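Local coordinates for protein P43 (Trichuris muris, PDB 6QIX) that is secreted by the whipworm as its major released protein, tethers to matrix and inhibits the function of interleukin-13, at residues V295-E298 with K299-D303. Numbering follows the deposited sequence.
Sequences VMKE and KIWDD
Four successive i to i+4 hydrogen bonds carry the helix from residues 295-298 into 299-303: Lys-299 N reaches Val-295 O, Ile-300 N reaches Met-296 O, Trp-301 N reaches Lys-297 O, and Asp-302 N reaches Glu-298 O, the last pair at 2.8 Å. One turn apart, Lys-297 and Trp-301 run side by side in the same direction. With its CG anti to its own N (chi1 -177°), the lysine places that carbon at the indole edge, 3.9 Å from Trp-301 CD1, and the bends at the later torsions carry NZ round to a place near the ring plane, 3.1 Å from Trp-301 NE1. Both nitrogens are donors, so no hydrogen bond joins them. The indole also lies against the backbone, with Trp-301 CD1 3.3 Å from Lys-297 O. These are successive turns of alpha-helix 292-310: the side facing helix 315-325 carries the buried Trp-301 and the partly exposed Ile-300, where Leu-325 meets the two and Ala-322 the indole. Ile-300 lays its CG1 branch along the preceding turn, 3.4 Å from Met-296 O. Round the helix, Asp-302 CG is 3.2 Å from Glu-298 O; the carboxylate oxygens and that carbonyl are all acceptors, so no bond links them. Asp-302 OD1 is instead hydrogen-bonded to His-116 ND1, and the side chain of Glu-298 touches that same histidine.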
loop_
_atom_site.group_PDB
_atom_site.type_symbol
_atom_site.label_atom_id
_atom_site.label_comp_id
_atom_site.label_asym_id
_atom_site.label_seq_id
_atom_site.Cartn_x
_atom_site.Cartn_y
_atom_site.Cartn_z
ATOM N N VAL A 295 10.920 -11.717 -9.685
ATOM C CA VAL A 295 10.213 -12.637 -10.569
ATOM C C VAL A 295 9.092 -13.330 -9.820
ATOM O O VAL A 295 7.964 -13.471 -10.339
ATOM C CB VAL A 295 11.181 -13.663 -11.178
ATOM C CG1 VAL A 295 10.404 -14.674 -11.973
ATOM C CG2 VAL A 295 12.235 -12.943 -12.023
ATOM N N MET A 296 9.373 -13.775 -8.588
ATOM C CA MET A 296 8.347 -14.466 -7.813
ATOM C C MET A 296 7.194 -13.533 -7.470
ATOM O O MET A 296 6.025 -13.937 -7.483
ATOM C CB MET A 296 8.944 -15.039 -6.526
ATOM C CG MET A 296 10.009 -16.081 -6.733
ATOM S SD MET A 296 11.151 -15.984 -5.340
ATOM C CE MET A 296 10.475 -17.106 -4.196
ATOM N N LYS A 297 7.511 -12.291 -7.109
ATOM C CA LYS A 297 6.474 -11.296 -6.850
ATOM C C LYS A 297 5.598 -11.074 -8.069
ATOM O O LYS A 297 4.372 -10.950 -7.945
ATOM C CB LYS A 297 7.112 -9.981 -6.453
ATOM C CG LYS A 297 6.124 -8.933 -6.094
ATOM C CD LYS A 297 5.521 -9.311 -4.735
ATOM C CE LYS A 297 5.484 -8.116 -3.801
ATOM N NZ LYS A 297 4.074 -7.881 -3.318
ATOM N N GLU A 298 6.219 -10.953 -9.252
ATOM C CA GLU A 298 5.452 -10.747 -10.466
ATOM C C GLU A 298 4.523 -11.924 -10.710
ATOM O O GLU A 298 3.368 -11.743 -11.117
ATOM C CB GLU A 298 6.404 -10.529 -11.651
ATOM C CG GLU A 298 7.022 -9.153 -11.620
ATOM C CD GLU A 298 8.180 -9.019 -12.561
ATOM O OE1 GLU A 298 8.526 -10.030 -13.202
ATOM O OE2 GLU A 298 8.745 -7.911 -12.659
ATOM N N LYS A 299 5.004 -13.135 -10.430
ATOM C CA LYS A 299 4.189 -14.320 -10.640
ATOM C C LYS A 299 2.987 -14.314 -9.700
ATOM O O LYS A 299 1.853 -14.561 -10.127
ATOM C CB LYS A 299 5.046 -15.574 -10.456
ATOM C CG LYS A 299 4.248 -16.875 -10.468
ATOM C CD LYS A 299 3.675 -17.152 -11.824
ATOM C CE LYS A 299 3.527 -18.653 -12.089
ATOM N NZ LYS A 299 3.199 -18.866 -13.528
ATOM N N ILE A 300 3.211 -14.009 -8.419
ATOM C CA ILE A 300 2.091 -13.998 -7.475
ATOM C C ILE A 300 1.014 -12.999 -7.906
ATOM O O ILE A 300 -0.187 -13.301 -7.850
ATOM C CB ILE A 300 2.582 -13.706 -6.048
ATOM C CG1 ILE A 300 3.408 -14.871 -5.502
ATOM C CG2 ILE A 300 1.372 -13.462 -5.129
ATOM C CD1 ILE A 300 4.369 -14.471 -4.386
ATOM N N TRP A 301 1.418 -11.802 -8.351
ATOM C CA TRP A 301 0.443 -10.803 -8.795
ATOM C C TRP A 301 -0.200 -11.192 -10.114
ATOM O O TRP A 301 -1.416 -11.018 -10.281
ATOM C CB TRP A 301 1.115 -9.442 -8.880
ATOM C CG TRP A 301 1.171 -8.804 -7.518
ATOM C CD1 TRP A 301 2.228 -8.747 -6.652
ATOM C CD2 TRP A 301 0.068 -8.191 -6.845
ATOM N NE1 TRP A 301 1.849 -8.110 -5.490
ATOM C CE2 TRP A 301 0.519 -7.778 -5.573
ATOM C CE3 TRP A 301 -1.268 -7.980 -7.183
ATOM C CZ2 TRP A 301 -0.319 -7.112 -4.662
ATOM C CZ3 TRP A 301 -2.089 -7.309 -6.280
ATOM C CH2 TRP A 301 -1.604 -6.856 -5.051
ATOM N N ASP A 302 0.563 -11.750 -11.054
ATOM C CA ASP A 302 -0.069 -12.212 -12.286
ATOM C C ASP A 302 -1.149 -13.233 -11.962
ATOM O O ASP A 302 -2.259 -13.194 -12.532
ATOM C CB ASP A 302 0.983 -12.833 -13.225
ATOM C CG ASP A 302 1.849 -11.788 -13.946
ATOM O OD1 ASP A 302 1.472 -10.601 -13.984
ATOM O OD2 ASP A 302 2.943 -12.150 -14.467
ATOM N N ASP A 303 -0.838 -14.168 -11.052
ATOM C CA ASP A 303 -1.796 -15.210 -10.696
ATOM C C ASP A 303 -3.014 -14.630 -9.977
ATOM O O ASP A 303 -4.157 -15.037 -10.248
ATOM C CB ASP A 303 -1.114 -16.271 -9.844
ATOM C CG ASP A 303 -0.093 -17.093 -10.650
ATOM O OD1 ASP A 303 0.696 -17.845 -10.033
ATOM O OD2 ASP A 303 -0.081 -16.992 -11.905
#